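Local atomic coordinates of 223aa long hypothetical arylmalonate decarboxylase (Sulfolobus tokodaii, PDB entry 2DGD), a protein that is of unknown function but probably acts as an arylmalonate-type decarboxylase, removing carbon dioxide from a malonate-like substrate. Residues 34-38 / 59-63; 52-57 / 84-89; 155-159 / 186-191; 204-208 / 219-223. All coordinates share one frame; numbering follows the deposited sequence.

How the contacts relate
Contacts 1 and 2 belong to one part of the chain, around the parallel sheet formed by strands 31-38, 6-13 and 69-72, whereas contact 3 belongs to the part around the second parallel sheet. Contact 4 lies nearer the middle of the chain, with helix 19-26 against it. Both of the first two use helix 49-63; their centres are 12 Å apart, and Met38 CE packs against Glu55 O at 3.3 Å. Contacts 3 and 4 have centres 14 Å apart and meet where Val188 lies against Pro221 and Gly222. Contacts 2 and 3 are farthest apart, 34 Å between centres and on opposite sides of the chain's centre. In relatives of this fold the active site lies between the two halves, and probably does here.

Contact 1: 34-38 / 59-63; sequences HSTRM and SYSLL
Strand 31-38 of the N-terminal parallel sheet is flanked by helix 49-63, and Thr36 meets Ser59, Leu62 and Leu63 at the middle of that packing. The two elements run nearly antiparallel, at 164°. Thr36 CG2 touches Leu63 CD2 at 3.5 Å and also leans over Ser59, while its hydroxyl side faces Leu62, with Thr36 OG1 3.6 Å from Leu62 CD1. Setting OG1 anti to the backbone N (chi1 -167°) leaves the methyl to fill the space between Ser59 and Leu63. This is the first half of a beta-alpha-beta crossover: the helix leads on to strand 69-72, beyond the intervening strand 6-13, and Leu63 also touches Ile70 there. Ser59 is small enough for the selenomethionine side chain of Met38 to come alongside, Met38 CG lying 3.4 Å from Ser59 OG. A water links the polar atoms, 3.0 Å from Thr36 OG1 and donating to Arg37 O at 2.8 Å, with a weak third bond to Ser59 OG. Strand 31-38, outermost in its sheet within this chain, also meets a second subunit: Thr36 OG1 is hydrogen-bonded to Arg37 N of that subunit, and Leu63 packs on the same arginine.

Contact 2: 52-57 / 84-89; sequences FEKELK and VIKRVI
Leu56 and Val88 form the apolar centre where helix 49-63 packs beside helix 82-88. Leu56 CD2 reaches across the groove to Val88 CG2 at 3.8 Å and lies 3.6 Å from Ile85 CA, so one methyl covers the backbone of Ile85 and the side chain of Val88. Towards the sheet, the ring of Phe52 presents its edge to Ile85, Phe52 CE1 standing 4.0 Å from Ile85 CG1. At the outer rim Val88 CG1 packs on the backbone of Lys57, 3.5 Å from its CA; the beta-branched valine fills the groove without a long arm. The two neighbouring helices, their short segments at 39°, both pack on Tyr72 of strand 69-72 through Phe52, Leu56 and Ile85, as in layered alpha/beta packing.

The polar part is one salt bridge. Glu53 sends its carboxylate along an extended chain, CG anti to the backbone N (chi1 178°), to a single nitrogen of Arg87: Arg87 NH2 stands 2.6 Å from Glu53 OE1 and makes a weak hydrogen bond of 2.8 Å to OE2. The carboxylate and guanidinium planes are 45° apart, so the pair is not a flat two-nitrogen clasp. With an alanine in place of Glu53, the guanidinium of Arg87 would probably be left without its carboxylate mate and freer to turn. Hydrophobic burial thus carries the inner face, while opposite charges close the more exposed edge.

Contact 3: 155-159 / 186-191; sequences IFTIY and EAVQYL
Ala187 lies between Ile155 and Ile158, in the packing of helix 155-163 against helix 187-195, the latter being the helix of a beta-alpha-beta crossover between the parallel strands 174-177 and 199-201. The short helical segments cross at -45°. On the tightly packed inner side, Ala187 CB is 3.6 Å from Ile155 O and 3.7 Å from Ile158 CG2; a methyl suits the spot, where the CA atoms of Ile155 and Ala187 are 5.1 Å apart. Beyond it, Leu191 lays CD2 over one face of the Tyr159 ring, 3.5 Å from CD2 of the tyrosine, while Ile158 and Leu191 both reach Ile177 of the sheet below. Tyr159 has CG anti to its own N (chi1 178°), which swings the ring across to Leu191 and Tyr190, and its hydroxyl is hydrogen-bonded to Asp194.

The outer side is more exposed, though its contacts are no longer. Ile155 CD1 crosses the aliphatic part of Glu186, 3.5 Å from Glu186 CB, and Glu186 OE1 bonds onward to Tyr21. Ile155 CG2 lies 3.6 Å from Ala187 N. Replacing Ile155 by an alanine, which ends at CB, is likely to open a gap beside Glu186 CB and remove the cover over the Ala187 backbone. Phe156 and Tyr190 pair obliquely, their planes at 42°. The third subunit reaches this side too, where its Glu29 bonds Tyr190 OH. Phe156 CZ sits over one face of the Tyr190 ring, off-centre toward its rim, 3.7 Å from Tyr190 CE1.

Contact 4: 204-208 / 219-223; sequences AAAMW and KLPGF
Phe223, the last residue of the chain, lies against Ala204 and Trp208 on helix 202-214. From its CB the side chain starts with CG between the backbone N and the carbonyl carbon (chi1 54°), which turns the ring in toward the helix instead of out along the tail. One side of the ring then meets Ala204: Phe223 CE1 is 3.8 Å from Ala204 CB, which lies in the ring plane. At the tip, Phe223 CZ comes 4.2 Å from Trp208 CB. The other side brings Phe223 CE2 to 4.0 Å from Trp208 CD1. Phe223 thereby points its edge at the face of the indole's five-membered ring, in an offset edge-to-face pair with planes at 87° and centroids 5.7 Å apart. Leu102 of helix 95-105 touches both aromatic residues.

Earlier in the tail, Leu220 CD1 rests on Met207 CB at 4.0 Å, and Pro221 O faces the methyl of Ala204. Ala204 suits its place, since its short side chain lets the tail lie close over the helix. In Gly222, at phi 90°, a CB would press on the carbonyl O of Pro221, which calls for glycine. Side-chain contact here is apolar throughout, so the C-terminal tail is held to the helix by burial of hydrophobic surface and the edge-to-face aromatic contact, while the backbone of Gly222 ties the tail to Val199 of strand 199-201.

Contact 1: 34-38 / 59-63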
loop_
_atom_site.group_PDB
_atom_site.type_symbol
_atom_site.label_atom_id
_atom_site.label_comp_id
_atom_site.label_asym_id
_atom_site.label_seq_id
_atom_site.Cartn_x
_atom_site.Cartn_y
_atom_site.Cartn_z
ATOM N N HIS A 34 10.301 28.020 8.330
ATOM C CA HIS A 34 11.281 28.558 9.271
ATOM C C HIS A 34 10.642 29.677 10.066
ATOM O O HIS A 34 10.161 30.656 9.492
ATOM C CB HIS A 34 12.486 29.059 8.493
ATOM C CG HIS A 34 13.018 28.041 7.540
ATOM N ND1 HIS A 34 13.736 26.941 7.956
ATOM C CD2 HIS A 34 12.849 27.898 6.203
ATOM C CE1 HIS A 34 13.985 26.163 6.918
ATOM N NE2 HIS A 34 13.456 26.720 5.842
ATOM N N SER A 35 10.639 29.541 11.387
ATOM C CA SER A 35 10.003 30.550 12.216
ATOM C C SER A 35 10.865 31.221 13.276
ATOM O O SER A 35 11.958 30.765 13.610
ATOM C CB SER A 35 8.769 29.939 12.888
ATOM O OG SER A 35 9.107 28.750 13.580
ATOM N N THR A 36 10.345 32.328 13.783
ATOM C CA THR A 36 10.988 33.086 14.841
ATOM C C THR A 36 9.838 33.727 15.608
ATOM O O THR A 36 8.823 34.096 15.019
ATOM C CB THR A 36 11.944 34.159 14.294
ATOM O OG1 THR A 36 12.751 34.644 15.370
ATOM C CG2 THR A 36 11.169 35.325 13.676
ATOM N N ARG A 37 9.989 33.847 16.921
ATOM C CA ARG A 37 8.923 34.398 17.750
ATOM C C ARG A 37 9.074 35.844 18.185
ATOM O O ARG A 37 10.166 36.416 18.153
ATOM C CB ARG A 37 8.743 33.522 18.988
ATOM C CG ARG A 37 8.246 32.137 18.664
ATOM C CD ARG A 37 8.194 31.251 19.884
ATOM N NE ARG A 37 7.089 30.308 19.781
ATOM C CZ ARG A 37 6.967 29.397 18.825
ATOM N NH1 ARG A 37 5.915 28.596 18.818
ATOM N NH2 ARG A 37 7.898 29.277 17.890
HETATM N N MSE A 38 7.952 36.428 18.589
HETATM C CA MSE A 38 7.930 37.797 19.065
HETATM C C MSE A 38 7.298 37.875 20.444
HETATM O O MSE A 38 6.384 37.123 20.776
HETATM C CB MSE A 38 7.170 38.699 18.107
HETATM C CG MSE A 38 7.908 38.976 16.815
HETATM SE SE MSE A 38 7.123 40.454 15.829
HETATM C CE MSE A 38 8.291 41.857 16.435
ATOM N N SER A 59 13.012 40.957 13.952
ATOM C CA SER A 59 12.570 39.589 13.701
ATOM C C SER A 59 12.684 39.282 12.214
ATOM O O SER A 59 13.131 38.208 11.815
ATOM C CB SER A 59 11.128 39.399 14.171
ATOM O OG SER A 59 11.056 39.378 15.586
ATOM N N TYR A 60 12.283 40.239 11.393
ATOM C CA TYR A 60 12.366 40.067 9.961
ATOM C C TYR A 60 13.816 39.797 9.563
ATOM O O TYR A 60 14.091 38.930 8.741
ATOM C CB TYR A 60 11.855 41.322 9.262
ATOM C CG TYR A 60 12.185 41.359 7.798
ATOM C CD1 TYR A 60 11.681 40.396 6.927
ATOM C CD2 TYR A 60 13.032 42.336 7.282
ATOM C CE1 TYR A 60 12.017 40.403 5.572
ATOM C CE2 TYR A 60 13.374 42.354 5.928
ATOM C CZ TYR A 60 12.862 41.386 5.080
ATOM O OH TYR A 60 13.192 41.410 3.742
ATOM N N SER A 61 14.748 40.528 10.157
ATOM C CA SER A 61 16.152 40.348 9.825
ATOM C C SER A 61 16.647 38.945 10.153
ATOM O O SER A 61 17.635 38.481 9.586
ATOM C CB SER A 61 17.009 41.379 10.556
ATOM O OG SER A 61 17.136 41.061 11.928
ATOM N N LEU A 62 15.963 38.266 11.068
ATOM C CA LEU A 62 16.358 36.917 11.453
ATOM C C LEU A 62 15.855 35.872 10.461
ATOM O O LEU A 62 16.354 34.748 10.425
ATOM C CB LEU A 62 15.825 36.587 12.847
ATOM C CG LEU A 62 16.315 37.402 14.046
ATOM C CD1 LEU A 62 15.588 36.929 15.295
ATOM C CD2 LEU A 62 17.812 37.237 14.217
ATOM N N LEU A 63 14.877 36.254 9.648
ATOM C CA LEU A 63 14.270 35.348 8.673
ATOM C C LEU A 63 14.561 35.709 7.214
ATOM O O LEU A 63 14.411 34.872 6.316
ATOM C CB LEU A 63 12.754 35.332 8.887
ATOM C CG LEU A 63 12.039 34.130 9.511
ATOM C CD1 LEU A 63 12.934 33.380 10.447
ATOM C CD2 LEU A 63 10.806 34.628 10.239
HETATM O O HOH W 1 12.723 36.975 17.228
#

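Contact 2: 52-57 / 84-89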
loop_
_atom_site.group_PDB
_atom_site.type_symbol
_atom_site.label_atom_id
_atom_site.label_comp_id
_atom_site.label_asym_id
_atom_site.label_seq_id
_atom_site.Cartn_x
_atom_site.Cartn_y
_atom_site.Cartn_z
ATOM N N PHE A 52 7.223 48.985 17.863
ATOM C CA PHE A 52 6.726 47.868 17.077
ATOM C C PHE A 52 7.593 47.705 15.836
ATOM O O PHE A 52 8.190 46.653 15.623
ATOM C CB PHE A 52 5.269 48.134 16.683
ATOM C CG PHE A 52 4.670 47.086 15.791
ATOM C CD1 PHE A 52 4.179 47.427 14.535
ATOM C CD2 PHE A 52 4.582 45.765 16.205
ATOM C CE1 PHE A 52 3.611 46.468 13.708
ATOM C CE2 PHE A 52 4.015 44.797 15.383
ATOM C CZ PHE A 52 3.529 45.149 14.133
ATOM N N GLU A 53 7.676 48.756 15.030
ATOM C CA GLU A 53 8.470 48.714 13.807
ATOM C C GLU A 53 9.921 48.273 14.023
ATOM O O GLU A 53 10.500 47.586 13.188
ATOM C CB GLU A 53 8.427 50.080 13.120
ATOM C CG GLU A 53 9.258 50.187 11.853
ATOM C CD GLU A 53 8.738 51.275 10.925
ATOM O OE1 GLU A 53 8.002 52.164 11.421
ATOM O OE2 GLU A 53 9.063 51.249 9.711
ATOM N N LYS A 54 10.508 48.658 15.148
ATOM C CA LYS A 54 11.885 48.284 15.428
ATOM C C LYS A 54 11.990 46.788 15.713
ATOM O O LYS A 54 12.897 46.114 15.218
ATOM C CB LYS A 54 12.420 49.079 16.618
ATOM C CG LYS A 54 13.924 48.964 16.796
ATOM C CD LYS A 54 14.403 49.670 18.057
ATOM C CE LYS A 54 13.875 48.984 19.308
ATOM N NZ LYS A 54 14.374 49.630 20.558
ATOM N N GLU A 55 11.064 46.270 16.513
ATOM C CA GLU A 55 11.059 44.852 16.850
ATOM C C GLU A 55 10.683 44.020 15.631
ATOM O O GLU A 55 11.208 42.927 15.419
ATOM C CB GLU A 55 10.076 44.580 17.991
ATOM C CG GLU A 55 10.505 45.176 19.328
ATOM C CD GLU A 55 9.498 44.936 20.456
ATOM O OE1 GLU A 55 9.229 43.761 20.792
ATOM O OE2 GLU A 55 8.976 45.928 21.015
ATOM N N LEU A 56 9.772 44.550 14.825
ATOM C CA LEU A 56 9.329 43.866 13.625
ATOM C C LEU A 56 10.493 43.737 12.655
ATOM O O LEU A 56 10.708 42.674 12.078
ATOM C CB LEU A 56 8.185 44.641 12.968
ATOM C CG LEU A 56 7.506 43.964 11.776
ATOM C CD1 LEU A 56 6.810 42.701 12.239
ATOM C CD2 LEU A 56 6.506 44.905 11.147
ATOM N N LYS A 57 11.248 44.818 12.484
ATOM C CA LYS A 57 12.387 44.808 11.576
ATOM C C LYS A 57 13.439 43.818 12.057
ATOM O O LYS A 57 14.087 43.153 11.245
ATOM C CB LYS A 57 13.008 46.200 11.471
ATOM C CG LYS A 57 13.868 46.392 10.220
ATOM C CD LYS A 57 14.589 47.750 10.196
ATOM C CE LYS A 57 13.632 48.937 10.402
ATOM N NZ LYS A 57 12.586 49.064 9.337
ATOM N N VAL A 84 2.481 49.405 8.282
ATOM C CA VAL A 84 3.798 49.388 8.910
ATOM C C VAL A 84 4.476 48.061 8.600
ATOM O O VAL A 84 5.655 48.018 8.260
ATOM C CB VAL A 84 3.695 49.545 10.449
ATOM C CG1 VAL A 84 5.086 49.454 11.090
ATOM C CG2 VAL A 84 3.042 50.877 10.788
ATOM N N ILE A 85 3.704 46.985 8.720
ATOM C CA ILE A 85 4.178 45.634 8.459
ATOM C C ILE A 85 4.606 45.482 7.000
ATOM O O ILE A 85 5.696 44.983 6.712
ATOM C CB ILE A 85 3.069 44.612 8.782
ATOM C CG1 ILE A 85 2.641 44.773 10.247
ATOM C CG2 ILE A 85 3.562 43.199 8.520
ATOM C CD1 ILE A 85 1.457 43.918 10.660
ATOM N N LYS A 86 3.749 45.920 6.083
ATOM C CA LYS A 86 4.037 45.835 4.652
ATOM C C LYS A 86 5.299 46.637 4.333
ATOM O O LYS A 86 6.076 46.276 3.454
ATOM C CB LYS A 86 2.865 46.406 3.852
ATOM C CG LYS A 86 1.495 45.969 4.338
ATOM C CD LYS A 86 1.107 44.623 3.783
ATOM C CE LYS A 86 0.139 44.764 2.617
ATOM N NZ LYS A 86 -1.175 45.295 3.070
ATOM N N ARG A 87 5.487 47.733 5.060
ATOM C CA ARG A 87 6.635 48.613 4.873
ATOM C C ARG A 87 7.940 47.920 5.242
ATOM O O ARG A 87 8.912 47.950 4.483
ATOM C CB ARG A 87 6.467 49.869 5.728
ATOM C CG ARG A 87 7.582 50.903 5.568
ATOM C CD ARG A 87 7.618 51.823 6.782
ATOM N NE ARG A 87 6.292 52.363 7.071
ATOM C CZ ARG A 87 5.918 52.834 8.257
ATOM N NH1 ARG A 87 4.686 53.311 8.433
ATOM N NH2 ARG A 87 6.774 52.821 9.270
ATOM N N VAL A 88 7.959 47.299 6.415
ATOM C CA VAL A 88 9.141 46.609 6.901
ATOM C C VAL A 88 9.411 45.321 6.137
ATOM O O VAL A 88 10.550 45.037 5.771
ATOM C CB VAL A 88 8.997 46.246 8.395
ATOM C CG1 VAL A 88 10.300 45.663 8.920
ATOM C CG2 VAL A 88 8.598 47.467 9.192
ATOM N N ILE A 89 8.360 44.544 5.892
ATOM C CA ILE A 89 8.499 43.267 5.200
ATOM C C ILE A 89 7.885 43.261 3.808
ATOM O O ILE A 89 6.673 43.115 3.652
ATOM C CB ILE A 89 7.865 42.135 6.032
ATOM C CG1 ILE A 89 8.466 42.142 7.439
ATOM C CG2 ILE A 89 8.115 40.787 5.372
ATOM C CD1 ILE A 89 7.767 41.230 8.414
#

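Contact 3: 155-159 / 186-191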
loop_
_atom_site.group_PDB
_atom_site.type_symbol
_atom_site.label_atom_id
_atom_site.label_comp_id
_atom_site.label_asym_id
_atom_site.label_seq_id
_atom_site.Cartn_x
_atom_site.Cartn_y
_atom_site.Cartn_z
ATOM N N ILE A 155 -9.072 18.745 17.557
ATOM C CA ILE A 155 -9.674 18.767 16.238
ATOM C C ILE A 155 -11.191 18.863 16.289
ATOM O O ILE A 155 -11.785 19.798 15.742
ATOM C CB ILE A 155 -9.298 17.510 15.449
ATOM C CG1 ILE A 155 -7.790 17.503 15.199
ATOM C CG2 ILE A 155 -10.077 17.460 14.141
ATOM C CD1 ILE A 155 -7.285 16.271 14.480
ATOM N N PHE A 156 -11.824 17.902 16.947
ATOM C CA PHE A 156 -13.275 17.900 17.004
ATOM C C PHE A 156 -13.924 18.948 17.887
ATOM O O PHE A 156 -15.128 19.163 17.807
ATOM C CB PHE A 156 -13.773 16.500 17.334
ATOM C CG PHE A 156 -13.599 15.542 16.197
ATOM C CD1 PHE A 156 -14.342 15.700 15.029
ATOM C CD2 PHE A 156 -12.639 14.537 16.249
ATOM C CE1 PHE A 156 -14.126 14.869 13.922
ATOM C CE2 PHE A 156 -12.418 13.704 15.149
ATOM C CZ PHE A 156 -13.160 13.873 13.985
ATOM N N THR A 157 -13.144 19.616 18.722
ATOM C CA THR A 157 -13.713 20.674 19.533
ATOM C C THR A 157 -13.947 21.825 18.562
ATOM O O THR A 157 -14.937 22.551 18.656
ATOM C CB THR A 157 -12.754 21.126 20.633
ATOM O OG1 THR A 157 -12.702 20.128 21.656
ATOM C CG2 THR A 157 -13.213 22.432 21.225
ATOM N N ILE A 158 -13.021 21.976 17.620
ATOM C CA ILE A 158 -13.111 23.011 16.599
ATOM C C ILE A 158 -14.236 22.617 15.660
ATOM O O ILE A 158 -14.986 23.459 15.181
ATOM C CB ILE A 158 -11.802 23.113 15.779
ATOM C CG1 ILE A 158 -10.664 23.617 16.677
ATOM C CG2 ILE A 158 -12.015 24.013 14.559
ATOM C CD1 ILE A 158 -9.317 23.627 16.006
ATOM N N TYR A 159 -14.342 21.324 15.397
ATOM C CA TYR A 159 -15.374 20.824 14.517
ATOM C C TYR A 159 -16.767 21.093 15.084
ATOM O O TYR A 159 -17.639 21.601 14.380
ATOM C CB TYR A 159 -15.168 19.327 14.276
ATOM C CG TYR A 159 -16.219 18.689 13.398
ATOM C CD1 TYR A 159 -17.434 18.267 13.934
ATOM C CD2 TYR A 159 -16.014 18.534 12.020
ATOM C CE1 TYR A 159 -18.425 17.705 13.125
ATOM C CE2 TYR A 159 -17.004 17.977 11.201
ATOM C CZ TYR A 159 -18.204 17.568 11.766
ATOM O OH TYR A 159 -19.196 17.045 10.984
ATOM N N GLU A 186 -6.784 19.403 10.175
ATOM C CA GLU A 186 -7.756 18.318 10.070
ATOM C C GLU A 186 -9.204 18.804 10.166
ATOM O O GLU A 186 -10.024 18.523 9.290
ATOM C CB GLU A 186 -7.518 17.257 11.157
ATOM C CG GLU A 186 -6.171 16.557 11.103
ATOM C CD GLU A 186 -5.059 17.329 11.815
ATOM O OE1 GLU A 186 -3.892 16.860 11.775
ATOM O OE2 GLU A 186 -5.347 18.396 12.421
ATOM N N ALA A 187 -9.512 19.525 11.243
ATOM C CA ALA A 187 -10.859 20.039 11.476
ATOM C C ALA A 187 -11.487 20.612 10.212
ATOM O O ALA A 187 -12.605 20.272 9.846
ATOM C CB ALA A 187 -10.824 21.096 12.565
ATOM N N VAL A 188 -10.756 21.488 9.546
ATOM C CA VAL A 188 -11.229 22.119 8.330
ATOM C C VAL A 188 -11.584 21.119 7.217
ATOM O O VAL A 188 -12.501 21.356 6.437
ATOM C CB VAL A 188 -10.179 23.160 7.868
ATOM C CG1 VAL A 188 -10.216 23.353 6.393
ATOM C CG2 VAL A 188 -10.450 24.483 8.572
ATOM N N GLN A 189 -10.882 19.992 7.151
ATOM C CA GLN A 189 -11.173 18.991 6.121
ATOM C C GLN A 189 -12.491 18.290 6.411
ATOM O O GLN A 189 -13.297 18.064 5.506
ATOM C CB GLN A 189 -10.062 17.950 6.052
ATOM C CG GLN A 189 -8.729 18.500 5.606
ATOM C CD GLN A 189 -7.646 17.439 5.570
ATOM O OE1 GLN A 189 -7.745 16.455 4.826
ATOM N NE2 GLN A 189 -6.600 17.631 6.373
ATOM N N TYR A 190 -12.696 17.930 7.673
ATOM C CA TYR A 190 -13.926 17.275 8.073
ATOM C C TYR A 190 -15.098 18.208 7.811
ATOM O O TYR A 190 -16.093 17.817 7.206
ATOM C CB TYR A 190 -13.889 16.928 9.553
ATOM C CG TYR A 190 -13.019 15.752 9.894
ATOM C CD1 TYR A 190 -11.867 15.909 10.661
ATOM C CD2 TYR A 190 -13.366 14.471 9.477
ATOM C CE1 TYR A 190 -11.085 14.816 11.010
ATOM C CE2 TYR A 190 -12.594 13.375 9.817
ATOM C CZ TYR A 190 -11.455 13.554 10.583
ATOM O OH TYR A 190 -10.690 12.464 10.916
ATOM N N LEU A 191 -14.983 19.446 8.276
ATOM C CA LEU A 191 -16.047 20.410 8.071
ATOM C C LEU A 191 -16.354 20.592 6.581
ATOM O O LEU A 191 -17.514 20.535 6.171
ATOM C CB LEU A 191 -15.670 21.749 8.708
ATOM C CG LEU A 191 -15.716 21.760 10.239
ATOM C CD1 LEU A 191 -15.209 23.087 10.788
ATOM C CD2 LEU A 191 -17.154 21.515 10.692
#

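Contact 4: 204-208 / 219-223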
loop_
_atom_site.group_PDB
_atom_site.type_symbol
_atom_site.label_atom_id
_atom_site.label_comp_id
_atom_site.label_asym_id
_atom_site.label_seq_id
_atom_site.Cartn_x
_atom_site.Cartn_y
_atom_site.Cartn_z
ATOM N N ALA A 204 -4.712 28.045 6.693
ATOM C CA ALA A 204 -4.826 27.545 5.326
ATOM C C ALA A 204 -4.792 28.703 4.322
ATOM O O ALA A 204 -4.163 28.608 3.264
ATOM C CB ALA A 204 -6.106 26.750 5.164
ATOM N N ALA A 205 -5.476 29.794 4.659
ATOM C CA ALA A 205 -5.512 30.963 3.796
ATOM C C ALA A 205 -4.105 31.522 3.644
ATOM O O ALA A 205 -3.687 31.891 2.549
ATOM C CB ALA A 205 -6.427 32.010 4.375
ATOM N N ALA A 206 -3.365 31.579 4.743
ATOM C CA ALA A 206 -2.006 32.093 4.689
ATOM C C ALA A 206 -1.136 31.263 3.740
ATOM O O ALA A 206 -0.415 31.819 2.910
ATOM C CB ALA A 206 -1.403 32.103 6.074
HETATM N N MSE A 207 -1.203 29.938 3.859
HETATM C CA MSE A 207 -0.413 29.057 2.998
HETATM C C MSE A 207 -0.827 29.186 1.543
HETATM O O MSE A 207 0.007 29.132 0.636
HETATM C CB MSE A 207 -0.555 27.606 3.440
HETATM C CG MSE A 207 0.585 27.153 4.313
HETATM SE SE MSE A 207 2.295 27.230 3.390
HETATM C CE MSE A 207 2.564 25.329 3.094
ATOM N N TRP A 208 -2.126 29.347 1.331
ATOM C CA TRP A 208 -2.672 29.507 -0.005
ATOM C C TRP A 208 -1.982 30.684 -0.700
ATOM O O TRP A 208 -1.454 30.540 -1.802
ATOM C CB TRP A 208 -4.171 29.763 0.094
ATOM C CG TRP A 208 -4.815 30.169 -1.187
ATOM C CD1 TRP A 208 -5.106 29.365 -2.257
ATOM C CD2 TRP A 208 -5.280 31.480 -1.529
ATOM N NE1 TRP A 208 -5.730 30.097 -3.241
ATOM C CE2 TRP A 208 -5.849 31.397 -2.822
ATOM C CE3 TRP A 208 -5.275 32.717 -0.867
ATOM C CZ2 TRP A 208 -6.410 32.510 -3.467
ATOM C CZ3 TRP A 208 -5.833 33.823 -1.508
ATOM C CH2 TRP A 208 -6.392 33.707 -2.795
ATOM N N LYS A 219 -2.285 21.266 -2.490
ATOM C CA LYS A 219 -3.686 21.080 -2.159
ATOM C C LYS A 219 -3.942 21.412 -0.692
ATOM O O LYS A 219 -3.766 20.572 0.190
ATOM C CB LYS A 219 -4.125 19.640 -2.441
ATOM C CG LYS A 219 -5.566 19.379 -2.008
ATOM C CD LYS A 219 -6.125 18.069 -2.540
ATOM C CE LYS A 219 -7.627 17.949 -2.219
ATOM N NZ LYS A 219 -8.287 16.758 -2.852
ATOM N N LEU A 220 -4.346 22.646 -0.429
ATOM C CA LEU A 220 -4.633 23.059 0.931
ATOM C C LEU A 220 -5.966 22.442 1.333
ATOM O O LEU A 220 -6.758 22.048 0.476
ATOM C CB LEU A 220 -4.688 24.584 1.021
ATOM C CG LEU A 220 -3.383 25.314 0.692
ATOM C CD1 LEU A 220 -2.226 24.655 1.414
ATOM C CD2 LEU A 220 -3.143 25.277 -0.796
ATOM N N PRO A 221 -6.227 22.342 2.644
ATOM C CA PRO A 221 -7.464 21.760 3.165
ATOM C C PRO A 221 -8.649 22.704 3.358
ATOM O O PRO A 221 -8.480 23.891 3.651
ATOM C CB PRO A 221 -7.008 21.151 4.478
ATOM C CG PRO A 221 -6.048 22.180 4.968
ATOM C CD PRO A 221 -5.246 22.522 3.730
ATOM N N GLY A 222 -9.848 22.154 3.190
ATOM C CA GLY A 222 -11.061 22.925 3.384
ATOM C C GLY A 222 -11.671 23.681 2.222
ATOM O O GLY A 222 -12.759 24.229 2.376
ATOM N N PHE A 223 -11.007 23.734 1.072
ATOM C CA PHE A 223 -11.567 24.460 -0.066
ATOM C C PHE A 223 -10.940 24.064 -1.393
ATOM O O PHE A 223 -9.978 23.259 -1.364
ATOM C CB PHE A 223 -11.411 25.977 0.120
ATOM C CG PHE A 223 -10.002 26.415 0.387
ATOM C CD1 PHE A 223 -9.515 26.484 1.693
ATOM C CD2 PHE A 223 -9.143 26.715 -0.664
ATOM C CE1 PHE A 223 -8.182 26.847 1.949
ATOM C CE2 PHE A 223 -7.813 27.078 -0.422
ATOM C CZ PHE A 223 -7.333 27.143 0.887
ATOM O OXT PHE A 223 -11.418 24.578 -2.434
#